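Local coordinates for metallophosphoesterase (Clostridium thermocellum, PDB 4J6O), which acts as the 2',3'-phosphatase component of the bacterial Pnkp-Hen1 RNA repair system, a manganese-binding calcineurin-like phosphoesterase that probably removes phosphates from broken RNA ends, at residues Ala135-Asp138 with Gly139-Ser142; Gly82-Ser86 with Gly87-Cys91; Thr74-Leu77 with Lys78-Gly82. All coordinates share one frame; numbering follows the deposited sequence.

Contact 1: Ala135-Asp138 with Gly139-Ser142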
loop_
_atom_site.group_PDB
_atom_site.type_symbol
_atom_site.label_atom_id
_atom_site.label_comp_id
_atom_site.label_asym_id
_atom_site.label_seq_id
_atom_site.Cartn_x
_atom_site.Cartn_y
_atom_site.Cartn_z
ATOM N N ALA A 135 2.982 -6.842 -14.957
ATOM C CA ALA A 135 2.340 -8.097 -14.605
ATOM C C ALA A 135 2.036 -8.123 -13.112
ATOM O O ALA A 135 0.974 -8.569 -12.692
ATOM C CB ALA A 135 3.226 -9.261 -14.986
ATOM N N PHE A 136 2.970 -7.608 -12.319
ATOM C CA PHE A 136 2.774 -7.557 -10.894
ATOM C C PHE A 136 1.589 -6.684 -10.506
ATOM O O PHE A 136 0.781 -7.074 -9.674
ATOM C CB PHE A 136 4.020 -7.027 -10.205
ATOM C CG PHE A 136 3.834 -6.787 -8.753
ATOM C CD1 PHE A 136 3.715 -7.863 -7.894
ATOM C CD2 PHE A 136 3.863 -5.498 -8.226
ATOM C CE1 PHE A 136 3.585 -7.674 -6.539
ATOM C CE2 PHE A 136 3.723 -5.302 -6.870
ATOM C CZ PHE A 136 3.570 -6.381 -6.033
ATOM N N ILE A 137 1.482 -5.501 -11.092
ATOM C CA ILE A 137 0.460 -4.602 -10.649
ATOM C C ILE A 137 -0.879 -5.076 -11.137
ATOM O O ILE A 137 -1.899 -4.903 -10.479
ATOM C CB ILE A 137 0.743 -3.165 -11.113
ATOM C CG1 ILE A 137 2.012 -2.647 -10.425
ATOM C CG2 ILE A 137 -0.380 -2.259 -10.768
ATOM C CD1 ILE A 137 2.358 -1.239 -10.887
ATOM N N ASP A 138 -0.878 -5.670 -12.338
ATOM C CA ASP A 138 -2.105 -6.166 -12.913
ATOM C C ASP A 138 -2.706 -7.312 -12.120
ATOM O O ASP A 138 -3.902 -7.541 -12.157
ATOM C CB ASP A 138 -1.861 -6.586 -14.361
ATOM C CG ASP A 138 -3.156 -6.833 -15.114
ATOM O OD1 ASP A 138 -3.866 -5.836 -15.356
ATOM O OD2 ASP A 138 -3.461 -8.007 -15.451
ATOM N N GLY A 139 -1.885 -8.037 -11.378
ATOM C CA GLY A 139 -2.440 -9.147 -10.627
ATOM C C GLY A 139 -2.825 -8.802 -9.205
ATOM O O GLY A 139 -3.298 -9.669 -8.456
ATOM N N LEU A 140 -2.635 -7.544 -8.802
ATOM C CA LEU A 140 -3.013 -7.176 -7.436
ATOM C C LEU A 140 -4.540 -7.177 -7.250
ATOM O O LEU A 140 -5.285 -6.636 -8.068
ATOM C CB LEU A 140 -2.421 -5.818 -7.043
ATOM C CG LEU A 140 -0.899 -5.731 -7.112
ATOM C CD1 LEU A 140 -0.421 -4.291 -6.798
ATOM C CD2 LEU A 140 -0.215 -6.725 -6.180
ATOM N N VAL A 141 -4.964 -7.834 -6.168
ATOM C CA VAL A 141 -6.343 -7.986 -5.719
ATOM C C VAL A 141 -6.766 -6.726 -4.929
ATOM O O VAL A 141 -5.936 -6.198 -4.184
ATOM C CB VAL A 141 -6.399 -9.229 -4.794
ATOM C CG1 VAL A 141 -7.775 -9.435 -4.224
ATOM C CG2 VAL A 141 -5.938 -10.506 -5.540
ATOM N N SER A 142 -8.011 -6.245 -5.107
ATOM C CA SER A 142 -8.463 -4.983 -4.475
ATOM C C SER A 142 -8.303 -4.926 -2.949
ATOM O O SER A 142 -7.876 -3.905 -2.393
ATOM C CB SER A 142 -9.919 -4.699 -4.876
ATOM O OG SER A 142 -10.801 -5.594 -4.224
HETATM O O HOH W 1 -4.558 -4.678 -10.116
HETATM O O HOH W 2 -6.671 -8.189 -10.204
#
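Leu140 sets its CD2 methyl over one face of the Phe136 ring in a CH-pi contact, with CD2 4.1 Å from the centroid of the Phe136 ring and 23° off the ring normal. The methyl is displaced toward the rim, where Phe136 CZ is 3.8 Å from Leu140 CD2. Leu140 CG, anti to the carbonyl carbon of its own residue and beside the backbone N (chi1 -59°), comes to 3.3 Å from Phe136 O. The other branch, CD1, leans on Ile137, with Leu140 CD1 at 4.0 Å from Ile137 CA.

These contacts lie at the C-terminal end of helix 127-138, where the chain leaves for strand 143-146 of the six-stranded sheet. The Phe136 ring also packs on Val80, Met81 and Val84 of helix 73-86, while Leu140 reaches Pro93, so the apolar side of the turn rests on the neighbouring helix and loop.

Backbone bonding slackens here. Gly139 N divides its N-H between two weak hydrogen bonds, to the carbonyl oxygens of Ala135 and Phe136. A straighter bond runs from Leu140 N to Ile137 O (3.2 Å), with the donor well above the carbonyl plane. Two waters add to this: one donates to both Ile137 O, at 2.7 Å, and Leu140 O, and a second joins Leu140 O to Asp138 O, the latter bond weak.

Contact 2: Gly82-Ser86 with Gly87-Cys91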
loop_
_atom_site.group_PDB
_atom_site.type_symbol
_atom_site.label_atom_id
_atom_site.label_comp_id
_atom_site.label_asym_id
_atom_site.label_seq_id
_atom_site.Cartn_x
_atom_site.Cartn_y
_atom_site.Cartn_z
ATOM N N GLY A 82 9.680 -9.411 -5.117
ATOM C CA GLY A 82 10.333 -10.602 -4.606
ATOM C C GLY A 82 9.666 -11.210 -3.373
ATOM O O GLY A 82 9.676 -12.419 -3.174
ATOM N N MET A 83 9.124 -10.359 -2.508
ATOM C CA MET A 83 8.472 -10.813 -1.305
ATOM C C MET A 83 7.180 -11.489 -1.624
ATOM O O MET A 83 6.828 -12.486 -1.004
ATOM C CB MET A 83 8.265 -9.623 -0.346
ATOM C CG MET A 83 9.599 -9.135 0.200
ATOM S SD MET A 83 9.432 -7.721 1.320
ATOM C CE MET A 83 8.668 -8.464 2.662
ATOM N N VAL A 84 6.455 -10.929 -2.581
ATOM C CA VAL A 84 5.177 -11.512 -2.952
ATOM C C VAL A 84 5.510 -12.846 -3.605
ATOM O O VAL A 84 4.848 -13.839 -3.363
ATOM C CB VAL A 84 4.399 -10.587 -3.895
ATOM C CG1 VAL A 84 3.178 -11.281 -4.465
ATOM C CG2 VAL A 84 3.944 -9.321 -3.124
ATOM N N LYS A 85 6.574 -12.879 -4.393
ATOM C CA LYS A 85 6.904 -14.134 -5.123
ATOM C C LYS A 85 7.421 -15.282 -4.230
ATOM O O LYS A 85 7.151 -16.457 -4.478
ATOM C CB LYS A 85 7.880 -13.771 -6.251
ATOM C CG LYS A 85 8.244 -14.898 -7.183
ATOM C CD LYS A 85 8.580 -14.324 -8.554
ATOM C CE LYS A 85 10.061 -14.489 -8.865
ATOM N NZ LYS A 85 10.347 -14.582 -10.340
ATOM N N SER A 86 8.145 -14.940 -3.175
ATOM C CA SER A 86 8.704 -15.936 -2.260
ATOM C C SER A 86 7.645 -16.383 -1.243
ATOM O O SER A 86 7.867 -17.318 -0.448
ATOM C CB SER A 86 9.945 -15.361 -1.546
ATOM O OG SER A 86 9.592 -14.395 -0.555
ATOM N N GLY A 87 6.496 -15.706 -1.274
ATOM C CA GLY A 87 5.386 -15.961 -0.380
ATOM C C GLY A 87 5.446 -15.372 1.016
ATOM O O GLY A 87 4.689 -15.792 1.894
ATOM N N ILE A 88 6.272 -14.357 1.246
ATOM C CA ILE A 88 6.353 -13.803 2.580
ATOM C C ILE A 88 5.507 -12.529 2.652
ATOM O O ILE A 88 5.248 -12.017 3.722
ATOM C CB ILE A 88 7.799 -13.527 3.011
ATOM C CG1 ILE A 88 7.901 -13.295 4.512
ATOM C CG2 ILE A 88 8.464 -12.401 2.157
ATOM C CD1 ILE A 88 9.343 -13.436 5.028
ATOM N N ALA A 89 5.033 -12.097 1.504
ATOM C CA ALA A 89 4.141 -10.923 1.490
ATOM C C ALA A 89 2.926 -11.044 0.564
ATOM O O ALA A 89 2.903 -11.824 -0.404
ATOM C CB ALA A 89 4.938 -9.666 1.109
ATOM N N LEU A 90 1.913 -10.237 0.885
ATOM C CA LEU A 90 0.878 -9.923 -0.079
ATOM C C LEU A 90 0.822 -8.390 -0.242
ATOM O O LEU A 90 1.321 -7.648 0.586
ATOM C CB LEU A 90 -0.508 -10.385 0.375
ATOM C CG LEU A 90 -0.746 -11.887 0.656
ATOM C CD1 LEU A 90 -2.108 -12.095 1.273
ATOM C CD2 LEU A 90 -0.592 -12.683 -0.604
ATOM N N CYS A 91 0.247 -7.957 -1.351
ATOM C CA CYS A 91 0.153 -6.521 -1.626
ATOM C C CYS A 91 -1.217 -6.228 -2.218
ATOM O O CYS A 91 -1.757 -7.013 -3.058
ATOM C CB CYS A 91 1.237 -6.142 -2.642
ATOM S SG CYS A 91 1.450 -4.337 -2.918
HETATM O O HOH W 3 2.478 -13.951 -1.889
#
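The flat Met83 peptide carbonyl receives two N-H groups from the chain that follows the helix. Ile88 N approaches Met83 O nearly along the C=O axis at 3.0 Å, whereas Ala89 N, 3.1 Å from Met83 O, stands above the carbonyl plane, 62° out of it. Met83 O is thus gripped by two consecutive amides. The Val84 carbonyl is also approached from above its plane, by Gly87 N, 3.3 Å from Val84 O. A water donates to both Val84 O and Ala89 O, tying the helix end to the start of the strand.

Gly87, with a positive phi of 81°, is the turning residue of a Schellman motif: the Ile88-to-Met83 and Gly87-to-Val84 bonds close the end of helix 73-86 before strand 89-91 begins. This is the second connection of the beta-alpha-beta unit that starts with strand 59-62, and Ile88 and Leu90 go on to pair with that strand.

The apolar contact that usually accompanies such a cap is present too. Met83 CB is 3.7 Å from Ile88 CG2; with Ile88 CG1 anti to the backbone N (chi1 -165°), CG2 falls between the backbone N and the carbonyl carbon. Ala89 points its methyl toward the helix, where its CB meets Met83 CB at 3.6 Å. Further along the strand, Val84 CG2 lies 4.2 Å from Cys91 CB, next to Phe136 of helix 127-138. The Val84 CA-H is aimed almost straight at Ala89 O, with 3.4 Å between Val84 CA and Ala89 O.

Contact 3: Thr74-Leu77 with Lys78-Gly82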
loop_
_atom_site.group_PDB
_atom_site.type_symbol
_atom_site.label_atom_id
_atom_site.label_comp_id
_atom_site.label_asym_id
_atom_site.label_seq_id
_atom_site.Cartn_x
_atom_site.Cartn_y
_atom_site.Cartn_z
ATOM N N THR A 74 12.331 2.031 -7.852
ATOM C CA THR A 74 12.552 0.716 -8.457
ATOM C C THR A 74 13.086 -0.315 -7.448
ATOM O O THR A 74 12.762 -1.464 -7.548
ATOM C CB THR A 74 13.477 0.726 -9.705
ATOM O OG1 THR A 74 14.781 1.160 -9.328
ATOM C CG2 THR A 74 12.927 1.658 -10.771
ATOM N N GLU A 75 13.838 0.153 -6.449
ATOM C CA GLU A 75 14.316 -0.742 -5.403
ATOM C C GLU A 75 13.141 -1.211 -4.554
ATOM O O GLU A 75 13.077 -2.399 -4.213
ATOM C CB GLU A 75 15.379 -0.085 -4.526
ATOM C CG GLU A 75 16.701 0.182 -5.253
ATOM C CD GLU A 75 17.164 -0.984 -6.127
ATOM O OE1 GLU A 75 17.365 -2.101 -5.593
ATOM O OE2 GLU A 75 17.314 -0.777 -7.357
ATOM N N VAL A 76 12.224 -0.287 -4.216
ATOM C CA VAL A 76 11.012 -0.703 -3.524
ATOM C C VAL A 76 10.279 -1.775 -4.344
ATOM O O VAL A 76 9.826 -2.783 -3.827
ATOM C CB VAL A 76 10.042 0.484 -3.272
ATOM C CG1 VAL A 76 8.703 -0.000 -2.740
ATOM C CG2 VAL A 76 10.672 1.470 -2.260
ATOM N N LEU A 77 10.141 -1.533 -5.641
ATOM C CA LEU A 77 9.415 -2.481 -6.470
ATOM C C LEU A 77 10.101 -3.838 -6.484
ATOM O O LEU A 77 9.450 -4.893 -6.341
ATOM C CB LEU A 77 9.308 -1.946 -7.902
ATOM C CG LEU A 77 8.183 -0.937 -8.066
ATOM C CD1 LEU A 77 8.397 -0.201 -9.380
ATOM C CD2 LEU A 77 6.843 -1.626 -8.047
ATOM N N LYS A 78 11.411 -3.828 -6.644
ATOM C CA LYS A 78 12.121 -5.117 -6.695
ATOM C C LYS A 78 11.949 -5.880 -5.389
ATOM O O LYS A 78 11.783 -7.089 -5.374
ATOM C CB LYS A 78 13.607 -4.875 -6.959
ATOM C CG LYS A 78 13.874 -4.357 -8.349
ATOM C CD LYS A 78 15.294 -3.899 -8.519
ATOM C CE LYS A 78 15.435 -3.111 -9.797
ATOM N NZ LYS A 78 16.843 -2.870 -10.036
ATOM N N LEU A 79 12.059 -5.162 -4.284
ATOM C CA LEU A 79 11.959 -5.787 -2.978
ATOM C C LEU A 79 10.558 -6.359 -2.798
ATOM O O LEU A 79 10.409 -7.515 -2.439
ATOM C CB LEU A 79 12.330 -4.801 -1.859
ATOM C CG LEU A 79 12.174 -5.367 -0.454
ATOM C CD1 LEU A 79 13.303 -6.373 -0.249
ATOM C CD2 LEU A 79 12.258 -4.247 0.616
ATOM N N VAL A 80 9.524 -5.543 -3.021
ATOM C CA VAL A 80 8.162 -6.001 -2.784
ATOM C C VAL A 80 7.724 -7.147 -3.720
ATOM O O VAL A 80 7.119 -8.142 -3.279
ATOM C CB VAL A 80 7.159 -4.821 -2.915
ATOM C CG1 VAL A 80 5.748 -5.330 -2.773
ATOM C CG2 VAL A 80 7.488 -3.815 -1.846
ATOM N N MET A 81 8.096 -7.023 -4.991
ATOM C CA MET A 81 7.789 -8.102 -5.931
ATOM C C MET A 81 8.425 -9.456 -5.566
ATOM O O MET A 81 7.782 -10.512 -5.660
ATOM C CB MET A 81 8.205 -7.679 -7.330
ATOM C CG MET A 81 7.277 -6.614 -7.816
ATOM S SD MET A 81 7.570 -6.317 -9.530
ATOM C CE MET A 81 8.882 -5.248 -9.320
ATOM N N GLY A 82 9.680 -9.411 -5.117
ATOM C CA GLY A 82 10.333 -10.602 -4.606
ATOM C C GLY A 82 9.666 -11.210 -3.373
ATOM O O GLY A 82 9.676 -12.419 -3.174
#
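Lys78 stretches back along helix 73-86 toward Thr74 and Glu75, within the helix that links strands 59-62 and 89-91 in a beta-alpha-beta unit of the calcineurin-like fold. Its CB starts 3.6 Å from Thr74 O, the same oxygen that accepts the Lys78 backbone N-H. CG, anti to the carbonyl carbon and beside the backbone N (chi1 -69°), comes closer, with Lys78 CG 3.2 Å from Thr74 O. The extended chain beyond it carries CD past this carbonyl oxygen and alongside the Glu75 carboxylate. CE is then equally far from both neighbours, 3.9 Å from Thr74 O and from Glu75 OE2. At the tip, Lys78 NZ makes a salt bridge to Glu75 OE2, long at 3.4 Å and weak as a hydrogen bond.

That ammonium has further partners beyond this turn: a salt bridge to Glu125 and a cation-pi contact with Phe129. Two carboxylates and an aromatic face gathered round a largely buried lysine would be expected to stabilise its positive charge. Glu75, in one of its two conformers, crosses the lysine obliquely, bent at chi2, and its OE1 is hydrogen-bonded to Tyr50 OH.

The other side-chain contacts along this part of the helix are apolar, and its backbone bonding is regular. Backbone bonds join each residue of 74-77 to the one four places on, the straightest from Val80 N to Val76 O, with an N-H...O angle of 173°. Val76 and Val80 lie side by side, pointing the same way, with Val76 CG1 4.1 Å from Val80 CG2. Met81 folds back on the preceding turn through its bend at chi3 (-83°): its CE methyl rests 3.6 Å from Leu77 CB and 3.1 Å from Leu77 O.

Contacts 2 and 3 both use helix 73-86 and share Gly82: contact 3 is a buried contact along the first part of the helix, and contact 2, partly buried, lies at its C-terminal end. Contact 1 ends a different helix, 127-138, at the surface. Regular backbone bonding and a salt bridge from a buried lysine mark contact 3, whereas the two helix ends differ from each other: contact 2 is closed by a glycine-centred Schellman motif, contact 1 by one sound backbone bond, two weak ones from a single N-H, and water. Phe136 brings the three together, its CG 3.6 Å from Met81 CG of contact 3 and its CE1 3.8 Å from Val84 CG2 of contact 2.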